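Local coordinates for EAL domain protein (Vibrio cholerae serotype O1, PDB 6IJ2), which hydrolyses the cyclic dinucleotides c-di-GMP and cGAMP as a metal-dependent EAL-type phosphodiesterase, and here holds the linear dinucleotide 5'-pGpG with calcium ions, at residues M74-A79 with L92-L97; F26-Q31 with Y44-R49; N124-F129 with Q154-D159. The protein carries 1 engineered substitution. All blocks are in the same frame, centred on the assembly; numbering follows the deposited sequence.

Interaction 1 (M74-A79 with L92-L97); sequences MCRVKA and LSINFL. With CA (calcium ion), chain J; nucleotides of chain B.
Arg-76 reaches out from helix 68-85 and sets the tip of its guanidinium over one face of the Phe-96 ring. NH2 lies 3.2 Å above the ring plane, over its centre, and CZ is 4.5 Å from the centroid, a cation-pi contact. The two planes stand 88° apart, so the guanidinium points an edge at the ring face rather than lying flat on it. With the chain extended from CG to NE, the charged group can span the distance to the strand, while Thr-111 accepts a hydrogen bond from NH1 and Tyr-148 pairs with NH2. Both segments belong to the TIM-like barrel of the EAL domain: the helix packs on the outside of strand 91-96, running nearly antiparallel to it at 167°. Nearer the start of the strand the side chains that meet are apolar. The small methyl of Ala-79 lets the helix settle close, its CB 4.2 Å from Leu-92 CD2 and 4.3 Å from Ile-94 CG1, and Ile-94 CG2 meets the aliphatic CG of Arg-76. Between Ile-94 and Phe-96, Asn-95 serves the barrel interior instead, where its OD1 binds a calcium ion at 2.4 Å. A water donates to Asn-95 O and accepts a weak bond from Arg-76 NE.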
# COMPACT_ATOMS: atom_id res chain seq x y z
N MET A 74 22.77 -13.80 11.26
CA MET A 74 22.97 -13.73 12.71
C MET A 74 21.66 -13.56 13.46
O MET A 74 21.44 -14.21 14.48
CB MET A 74 23.94 -12.59 13.04
CG MET A 74 25.40 -12.95 12.86
SD MET A 74 26.19 -13.46 14.40
CE MET A 74 26.50 -11.87 15.17
N CYS A 75 20.78 -12.68 12.97
CA CYS A 75 19.46 -12.51 13.60
C CYS A 75 18.71 -13.83 13.68
O CYS A 75 18.04 -14.11 14.67
CB CYS A 75 18.61 -11.50 12.83
SG CYS A 75 19.00 -9.80 13.12
N ARG A 76 18.79 -14.63 12.61
CA ARG A 76 18.05 -15.88 12.59
C ARG A 76 18.60 -16.86 13.61
O ARG A 76 17.84 -17.50 14.34
CB ARG A 76 18.10 -16.48 11.19
CG ARG A 76 17.36 -15.61 10.17
CD ARG A 76 17.47 -16.19 8.79
NE ARG A 76 16.83 -15.33 7.81
CZ ARG A 76 16.40 -15.75 6.63
NH1 ARG A 76 16.53 -17.03 6.30
NH2 ARG A 76 15.82 -14.90 5.79
N VAL A 77 19.93 -16.98 13.69
CA VAL A 77 20.54 -17.96 14.59
C VAL A 77 20.34 -17.57 16.05
O VAL A 77 20.05 -18.42 16.90
CB VAL A 77 22.03 -18.12 14.24
CG1 VAL A 77 22.70 -19.01 15.26
CG2 VAL A 77 22.19 -18.69 12.84
N LYS A 78 20.50 -16.28 16.37
CA LYS A 78 20.31 -15.83 17.74
C LYS A 78 18.87 -16.02 18.20
O LYS A 78 18.62 -16.41 19.34
CB LYS A 78 20.71 -14.36 17.88
CG LYS A 78 22.20 -14.10 17.74
CD LYS A 78 22.46 -12.60 17.73
CE LYS A 78 23.95 -12.30 17.70
NZ LYS A 78 24.64 -12.71 18.96
N ALA A 79 17.91 -15.73 17.31
CA ALA A 79 16.50 -15.88 17.66
C ALA A 79 16.16 -17.34 17.92
O ALA A 79 15.48 -17.68 18.90
CB ALA A 79 15.61 -15.33 16.55
N LEU A 92 7.90 -19.28 16.39
CA LEU A 92 8.91 -18.23 16.42
C LEU A 92 8.81 -17.43 15.11
O LEU A 92 8.95 -18.00 14.02
CB LEU A 92 10.31 -18.83 16.60
CG LEU A 92 11.47 -17.84 16.50
CD1 LEU A 92 11.40 -16.81 17.63
CD2 LEU A 92 12.82 -18.51 16.44
N SER A 93 8.56 -16.13 15.23
CA SER A 93 8.36 -15.27 14.06
C SER A 93 9.55 -14.34 13.92
O SER A 93 9.90 -13.64 14.87
CB SER A 93 7.07 -14.48 14.18
OG SER A 93 6.69 -13.93 12.93
N ILE A 94 10.17 -14.35 12.75
CA ILE A 94 11.42 -13.63 12.51
C ILE A 94 11.19 -12.62 11.40
O ILE A 94 10.56 -12.94 10.39
CB ILE A 94 12.58 -14.58 12.14
CG1 ILE A 94 12.80 -15.58 13.28
CG2 ILE A 94 13.87 -13.79 11.89
CD1 ILE A 94 13.66 -16.77 12.89
N ASN A 95 11.70 -11.41 11.60
CA ASN A 95 11.58 -10.37 10.60
C ASN A 95 12.61 -10.60 9.50
O ASN A 95 13.79 -10.78 9.78
CB ASN A 95 11.78 -8.99 11.22
CG ASN A 95 10.63 -8.57 12.11
OD1 ASN A 95 9.59 -8.14 11.62
ND2 ASN A 95 10.80 -8.70 13.42
N PHE A 96 12.16 -10.61 8.25
CA PHE A 96 13.06 -10.85 7.13
C PHE A 96 13.55 -9.50 6.64
O PHE A 96 12.76 -8.71 6.11
CB PHE A 96 12.37 -11.65 6.03
CG PHE A 96 13.31 -12.23 5.00
CD1 PHE A 96 14.55 -11.67 4.74
CD2 PHE A 96 12.94 -13.35 4.28
CE1 PHE A 96 15.40 -12.20 3.78
CE2 PHE A 96 13.78 -13.90 3.32
CZ PHE A 96 15.01 -13.32 3.07
N LEU A 97 14.85 -9.25 6.80
CA LEU A 97 15.49 -8.01 6.37
C LEU A 97 15.16 -7.73 4.90
O LEU A 97 15.47 -8.57 4.03
CB LEU A 97 17.00 -8.10 6.57
CG LEU A 97 17.81 -6.85 6.22
CD1 LEU A 97 17.73 -5.82 7.35
CD2 LEU A 97 19.25 -7.19 5.90
CA CA J . 7.36 -7.62 12.27
P G B 2 11.08 -2.49 17.77
OP1 G B 2 11.24 -3.73 18.44
OP2 G B 2 11.73 -1.32 18.26
O5' G B 2 11.47 -2.64 16.25
C5' G B 2 11.69 -1.51 15.42
C4' G B 2 11.84 -1.96 13.99
O4' G B 2 12.95 -2.88 13.90
C3' G B 2 10.64 -2.69 13.40
O3' G B 2 10.36 -2.27 12.07
C2' G B 2 11.10 -4.14 13.34
O2' G B 2 10.53 -4.92 12.32
C1' G B 2 12.59 -3.97 13.09
N9 G B 2 13.31 -5.14 13.55
C8 G B 2 13.38 -5.62 14.83
N7 G B 2 14.05 -6.73 14.92
C5 G B 2 14.43 -7.01 13.62
C6 G B 2 15.18 -8.09 13.09
O6 G B 2 15.65 -9.05 13.69
N1 G B 2 15.34 -7.97 11.73
C2 G B 2 14.84 -6.96 10.96
N2 G B 2 15.10 -7.03 9.65
N3 G B 2 14.16 -5.94 11.44
C4 G B 2 13.99 -6.03 12.77
O HOH W 1 15.91 -12.38 8.99
O HOH W 2 5.61 -7.16 13.71

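Interaction 2 (F26-Q31 with Y44-R49); sequences FTMAFQ and YEALVR. With CA (calcium ion), chain J; nucleotides of chain B.
Arg-49 crosses from its own strand to lie against Ala-29 and then grips the bound dinucleotide. Its CB sits near Thr-27 O; CG, turned beside the backbone N (chi1 -66°), comes 3.7 Å from Ala-29 CB. A bend at chi2 (-65°) folds the chain back across this methyl, which is also 4.0 Å from NE and covers one face of the guanidinium toward its rim; being small, it lets the arginine chain lie close. At the tip NH1 and NH2 both donate to OP1 of the second guanosine nucleotide, each at 2.9 Å and along bent bonds, and NH2 also donates to Val-48 O. These bonds, with the methyl beneath, limit how the positive group can turn away from the phosphate. Val-48 N adds an almost straight bond (175°) to N7 of the same guanine. Behind them the strands are pinned by antiparallel backbone pairs, among them Ala-29 N to Leu-47 O. On the face bearing Met-28, Phe-30, Ala-46 and Val-48, Met-28 CE touches Val-48 CG2 at 3.5 Å, apolar groups suited to the side covered by helix 68-85. Further along, Glu-45 OE2 binds calcium at 2.4 Å, while its OE1 and Gln-31 OE1 share a water and the amide of Gln-235. This is the antiparallel hairpin at the start of the EAL barrel, whose inward face supplies the Glu of the EAL signature to the metal site and an arginine to the nucleotide.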
# COMPACT_ATOMS: atom_id res chain seq x y z
N PHE A 26 24.64 -8.10 19.45
CA PHE A 26 23.26 -7.77 19.79
C PHE A 26 22.59 -9.06 20.23
O PHE A 26 23.18 -10.14 20.17
CB PHE A 26 22.52 -7.15 18.61
CG PHE A 26 22.50 -8.02 17.39
CD1 PHE A 26 23.58 -8.05 16.52
CD2 PHE A 26 21.41 -8.83 17.13
CE1 PHE A 26 23.57 -8.87 15.41
CE2 PHE A 26 21.39 -9.65 16.02
CZ PHE A 26 22.48 -9.68 15.16
N THR A 27 21.35 -8.94 20.68
CA THR A 27 20.58 -10.12 21.08
C THR A 27 19.12 -9.86 20.72
O THR A 27 18.83 -8.97 19.91
CB THR A 27 20.81 -10.43 22.57
OG1 THR A 27 20.20 -11.68 22.91
CG2 THR A 27 20.26 -9.34 23.47
N MET A 28 18.21 -10.62 21.31
CA MET A 28 16.81 -10.59 20.94
C MET A 28 15.92 -10.33 22.14
O MET A 28 16.20 -10.77 23.26
CB MET A 28 16.36 -11.89 20.27
CG MET A 28 16.97 -12.15 18.92
SD MET A 28 16.35 -11.02 17.64
CE MET A 28 17.74 -11.13 16.52
N ALA A 29 14.83 -9.61 21.88
CA ALA A 29 13.65 -9.58 22.72
C ALA A 29 12.55 -10.37 22.02
O ALA A 29 12.64 -10.68 20.83
CB ALA A 29 13.19 -8.15 23.00
N PHE A 30 11.52 -10.73 22.78
CA PHE A 30 10.42 -11.53 22.26
C PHE A 30 9.10 -10.93 22.70
O PHE A 30 8.95 -10.53 23.85
CB PHE A 30 10.53 -13.02 22.74
CG PHE A 30 11.76 -13.71 22.25
CD1 PHE A 30 11.77 -14.32 21.00
CD2 PHE A 30 12.91 -13.72 23.01
CE1 PHE A 30 12.93 -14.95 20.54
CE2 PHE A 30 14.07 -14.34 22.56
CZ PHE A 30 14.07 -14.96 21.32
N GLN A 31 8.15 -10.86 21.77
CA GLN A 31 6.84 -10.32 22.10
C GLN A 31 5.77 -11.34 21.74
O GLN A 31 5.75 -11.83 20.59
CB GLN A 31 6.57 -9.00 21.36
CG GLN A 31 5.25 -8.38 21.79
CD GLN A 31 4.96 -7.08 21.08
OE1 GLN A 31 5.33 -6.90 19.92
NE2 GLN A 31 4.30 -6.15 21.78
N TYR A 44 5.83 -16.06 19.43
CA TYR A 44 6.53 -14.83 19.79
C TYR A 44 7.27 -14.28 18.59
O TYR A 44 7.88 -15.04 17.84
CB TYR A 44 7.57 -15.06 20.92
CG TYR A 44 6.98 -15.40 22.26
CD1 TYR A 44 6.55 -16.70 22.54
CD2 TYR A 44 6.87 -14.45 23.25
CE1 TYR A 44 6.01 -17.02 23.75
CE2 TYR A 44 6.32 -14.76 24.48
CZ TYR A 44 5.90 -16.05 24.73
OH TYR A 44 5.36 -16.38 25.95
N GLU A 45 7.23 -12.96 18.42
CA GLU A 45 8.05 -12.29 17.42
C GLU A 45 9.40 -11.95 18.05
O GLU A 45 9.45 -11.42 19.17
CB GLU A 45 7.37 -11.03 16.88
CG GLU A 45 8.22 -10.33 15.86
CD GLU A 45 7.61 -9.07 15.30
OE1 GLU A 45 6.57 -8.59 15.82
OE2 GLU A 45 8.19 -8.57 14.32
N ALA A 46 10.48 -12.33 17.36
CA ALA A 46 11.83 -11.97 17.77
C ALA A 46 12.18 -10.57 17.27
O ALA A 46 11.99 -10.26 16.08
CB ALA A 46 12.85 -12.99 17.25
N LEU A 47 12.73 -9.74 18.16
CA LEU A 47 13.01 -8.34 17.86
C LEU A 47 14.42 -8.01 18.31
O LEU A 47 14.78 -8.29 19.46
CB LEU A 47 12.02 -7.42 18.56
CG LEU A 47 10.56 -7.62 18.14
CD1 LEU A 47 9.67 -7.02 19.19
CD2 LEU A 47 10.31 -6.96 16.78
N VAL A 48 15.20 -7.40 17.42
CA VAL A 48 16.61 -7.14 17.71
C VAL A 48 16.75 -6.11 18.83
O VAL A 48 15.99 -5.14 18.93
CB VAL A 48 17.30 -6.68 16.41
CG1 VAL A 48 17.97 -5.34 16.58
CG2 VAL A 48 18.28 -7.72 15.94
N ARG A 49 17.75 -6.32 19.69
CA ARG A 49 18.08 -5.42 20.78
C ARG A 49 19.58 -5.41 20.96
O ARG A 49 20.27 -6.38 20.62
CB ARG A 49 17.43 -5.85 22.12
CG ARG A 49 15.92 -5.78 22.15
CD ARG A 49 15.42 -4.35 22.03
NE ARG A 49 13.97 -4.28 22.12
CZ ARG A 49 13.16 -4.34 21.07
NH1 ARG A 49 11.84 -4.27 21.23
NH2 ARG A 49 13.67 -4.47 19.86
CA CA J . 7.36 -7.62 12.27
P G B 2 11.08 -2.49 17.77
OP1 G B 2 11.24 -3.73 18.44
OP2 G B 2 11.73 -1.32 18.26
O5' G B 2 11.47 -2.64 16.25
C5' G B 2 11.69 -1.51 15.42
C4' G B 2 11.84 -1.96 13.99
O4' G B 2 12.95 -2.88 13.90
C3' G B 2 10.64 -2.69 13.40
O3' G B 2 10.36 -2.27 12.07
C2' G B 2 11.10 -4.14 13.34
O2' G B 2 10.53 -4.92 12.32
C1' G B 2 12.59 -3.97 13.09
N9 G B 2 13.31 -5.14 13.55
C8 G B 2 13.38 -5.62 14.83
N7 G B 2 14.05 -6.73 14.92
C5 G B 2 14.43 -7.01 13.62
C6 G B 2 15.18 -8.09 13.09
O6 G B 2 15.65 -9.05 13.69
N1 G B 2 15.34 -7.97 11.73
C2 G B 2 14.84 -6.96 10.96
N2 G B 2 15.10 -7.03 9.65
N3 G B 2 14.16 -5.94 11.44
C4 G B 2 13.99 -6.03 12.77
OP3 G B 1 5.74 -4.36 12.44
P G B 1 7.13 -4.10 12.68
OP1 G B 1 7.87 -5.32 12.82
OP2 G B 1 7.53 -3.19 11.65
O5' G B 1 7.11 -3.30 14.03
C5' G B 1 7.50 -3.90 15.26
C4' G B 1 7.70 -2.83 16.31
O4' G B 1 6.43 -2.53 16.93
C3' G B 1 8.65 -3.18 17.47
O3' G B 1 9.59 -2.17 17.74
C2' G B 1 7.72 -3.31 18.66
O2' G B 1 8.25 -2.92 19.89
C1' G B 1 6.63 -2.31 18.29
N9 G B 1 5.37 -2.56 18.98
C8 G B 1 4.85 -3.78 19.33
N7 G B 1 3.70 -3.70 19.93
C5 G B 1 3.44 -2.34 19.97
C6 G B 1 2.33 -1.63 20.50
O6 G B 1 1.34 -2.07 21.06
N1 G B 1 2.48 -0.26 20.35
C2 G B 1 3.55 0.35 19.75
N2 G B 1 3.50 1.68 19.68
N3 G B 1 4.58 -0.30 19.24
C4 G B 1 4.46 -1.63 19.38
O HOH W 3 6.35 -6.28 17.28
O HOH W 2 5.61 -7.16 13.71

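Interaction 3 (N124-F129 with Q154-D159); sequences NIMFEF and QTAIDD. With CA (calcium ion), chain I; CA (calcium ion), chain J; CA (calcium ion), chain L; CA (calcium ion), chain K.
Met-126, Glu-128 and Phe-129 lie beside Gln-154, Ala-156 and Asp-158 on two parallel strands joined through helix 139-151, a beta-alpha-beta unit of the EAL barrel. Five backbone hydrogen bonds step from one strand to the other, starting with Gln-154 N to Ile-125 O and finishing with Asp-158 N to Phe-129 O; Ala-156 uses both its N and its O in the ladder. Packing contacts lie on both faces. Met-126, its CG anti to the backbone N (chi1 180°), brings SD to 3.9 Å from Ala-156 CB, a methyl small enough to accept it. On the helix-covered face Phe-129 CE1 meets Thr-155 CG2 at 4.1 Å, and Ala-156 O lies at the edge of the same ring.

The third kind of contact is shared metal binding, for which acidic residues are suited. Glu-128 extends beyond CG to place OE2 3.3 Å from Asp-158 OD1, their carboxylate planes 76° apart. One calcium ion, bound to both, probably offsets the repulsion; Ser-93 and Lys-179 meet the other oxygen, Glu-128 OE1. The chain turns a corner at Asp-158, bringing Asp-159 to more calcium ions, with Glu-215 sharing one of them. Asp-158 OD1 bridges two ions, lying 2.3 Å from the calcium it shares with Asp-159 OD1 and 2.7 Å from the calcium held by Glu-128 OE2.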
# COMPACT_ATOMS: atom_id res chain seq x y z
N ASN A 124 7.58 -24.56 12.79
CA ASN A 124 7.28 -23.62 13.85
C ASN A 124 8.02 -22.30 13.69
O ASN A 124 8.01 -21.48 14.62
CB ASN A 124 7.58 -24.22 15.21
CG ASN A 124 6.61 -25.31 15.60
OD1 ASN A 124 5.70 -25.65 14.85
ND2 ASN A 124 6.79 -25.86 16.78
N ILE A 125 8.68 -22.07 12.56
CA ILE A 125 9.35 -20.81 12.27
C ILE A 125 8.55 -20.06 11.22
O ILE A 125 8.23 -20.61 10.15
CB ILE A 125 10.81 -21.04 11.81
CG1 ILE A 125 11.62 -21.68 12.94
CG2 ILE A 125 11.46 -19.72 11.37
CD1 ILE A 125 13.01 -22.14 12.50
N MET A 126 8.20 -18.81 11.52
CA MET A 126 7.45 -17.94 10.60
C MET A 126 8.33 -16.77 10.23
O MET A 126 8.95 -16.17 11.10
CB MET A 126 6.15 -17.44 11.21
CG MET A 126 5.36 -16.52 10.27
SD MET A 126 3.62 -16.28 10.70
CE MET A 126 3.72 -15.21 12.13
N PHE A 127 8.38 -16.44 8.94
CA PHE A 127 9.14 -15.29 8.48
C PHE A 127 8.18 -14.18 8.09
O PHE A 127 7.23 -14.41 7.34
CB PHE A 127 10.05 -15.66 7.30
CG PHE A 127 11.32 -16.33 7.73
CD1 PHE A 127 12.36 -15.57 8.24
CD2 PHE A 127 11.47 -17.71 7.66
CE1 PHE A 127 13.53 -16.18 8.66
CE2 PHE A 127 12.64 -18.32 8.07
CZ PHE A 127 13.66 -17.56 8.58
N GLU A 128 8.42 -12.99 8.62
CA GLU A 128 7.60 -11.81 8.32
C GLU A 128 8.28 -10.97 7.26
O GLU A 128 9.45 -10.61 7.40
CB GLU A 128 7.36 -10.98 9.58
CG GLU A 128 6.83 -11.81 10.73
CD GLU A 128 6.45 -10.99 11.94
OE1 GLU A 128 5.96 -11.58 12.91
OE2 GLU A 128 6.64 -9.75 11.90
N PHE A 129 7.53 -10.66 6.20
CA PHE A 129 8.10 -10.06 5.00
C PHE A 129 7.70 -8.59 4.92
O PHE A 129 6.51 -8.26 4.96
CB PHE A 129 7.63 -10.82 3.75
CG PHE A 129 8.34 -12.14 3.55
CD1 PHE A 129 7.90 -13.28 4.19
CD2 PHE A 129 9.44 -12.23 2.71
CE1 PHE A 129 8.54 -14.50 4.02
CE2 PHE A 129 10.09 -13.44 2.52
CZ PHE A 129 9.64 -14.58 3.18
N GLN A 154 6.44 -21.14 7.87
CA GLN A 154 5.27 -20.27 7.82
C GLN A 154 5.71 -18.89 7.33
O GLN A 154 6.87 -18.50 7.49
CB GLN A 154 4.61 -20.18 9.20
CG GLN A 154 3.95 -21.48 9.65
CD GLN A 154 2.69 -21.79 8.86
OE1 GLN A 154 1.74 -21.00 8.85
NE2 GLN A 154 2.68 -22.92 8.18
N THR A 155 4.79 -18.18 6.68
CA THR A 155 5.08 -16.86 6.12
C THR A 155 3.99 -15.87 6.48
O THR A 155 2.82 -16.23 6.62
CB THR A 155 5.22 -16.90 4.59
OG1 THR A 155 3.96 -17.26 4.02
CG2 THR A 155 6.29 -17.93 4.19
N ALA A 156 4.38 -14.59 6.56
CA ALA A 156 3.46 -13.50 6.87
C ALA A 156 3.85 -12.25 6.11
O ALA A 156 5.04 -11.95 5.95
CB ALA A 156 3.44 -13.17 8.37
N ILE A 157 2.84 -11.50 5.67
CA ILE A 157 3.04 -10.10 5.27
C ILE A 157 3.02 -9.25 6.54
O ILE A 157 2.06 -9.28 7.31
CB ILE A 157 1.96 -9.65 4.28
CG1 ILE A 157 2.11 -10.44 2.97
CG2 ILE A 157 2.05 -8.15 4.02
CD1 ILE A 157 1.07 -10.13 1.96
N ASP A 158 4.11 -8.53 6.78
CA ASP A 158 4.31 -7.85 8.06
C ASP A 158 3.50 -6.55 8.16
O ASP A 158 2.92 -6.25 9.21
CB ASP A 158 5.81 -7.57 8.22
CG ASP A 158 6.21 -7.22 9.65
OD1 ASP A 158 5.35 -7.06 10.54
OD2 ASP A 158 7.43 -7.15 9.89
N ASP A 159 3.44 -5.77 7.10
CA ASP A 159 3.02 -4.40 7.30
C ASP A 159 1.84 -4.07 6.42
O ASP A 159 1.86 -3.10 5.68
CB ASP A 159 4.18 -3.43 7.03
CG ASP A 159 5.42 -3.72 7.89
OD1 ASP A 159 5.32 -4.43 8.91
OD2 ASP A 159 6.51 -3.20 7.54
CA CA I . 4.11 -5.12 10.93
CA CA J . 7.36 -7.62 12.27
CA CA L . 8.10 -4.15 9.17
CA CA K . 2.63 -2.36 3.49
O HOH W 4 9.66 -7.64 8.34
O HOH W 5 4.84 -6.03 4.34
O HOH W 6 3.64 -2.92 10.32
O HOH W 2 5.61 -7.16 13.71
O HOH W 7 5.14 -2.26 3.56
O HOH W 8 2.80 -4.61 2.73
O HOH W 9 10.46 -3.85 9.36

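The contacts follow one another along the chain in the order interaction 2, interaction 1, interaction 3, and all touch the same barrel sheet. Strand 41-49 of interaction 2 neighbours strand 91-96 of interaction 1, which in turn neighbours strand 125-129 of interaction 3. The centres of interactions 1 and 2 are about 8 Å apart, those of 1 and 3 about 11 Å, and those of 2 and 3 about 15 Å. Interaction 1 thus carries the middle strand, and adds a helix on the outside. One calcium ion collects ligands from all three: Glu-45, Asn-95, Glu-128 and Asp-158. Consecutive strands thereby build a single metal site beside the dinucleotide, consistent with the phosphodiesterase active site.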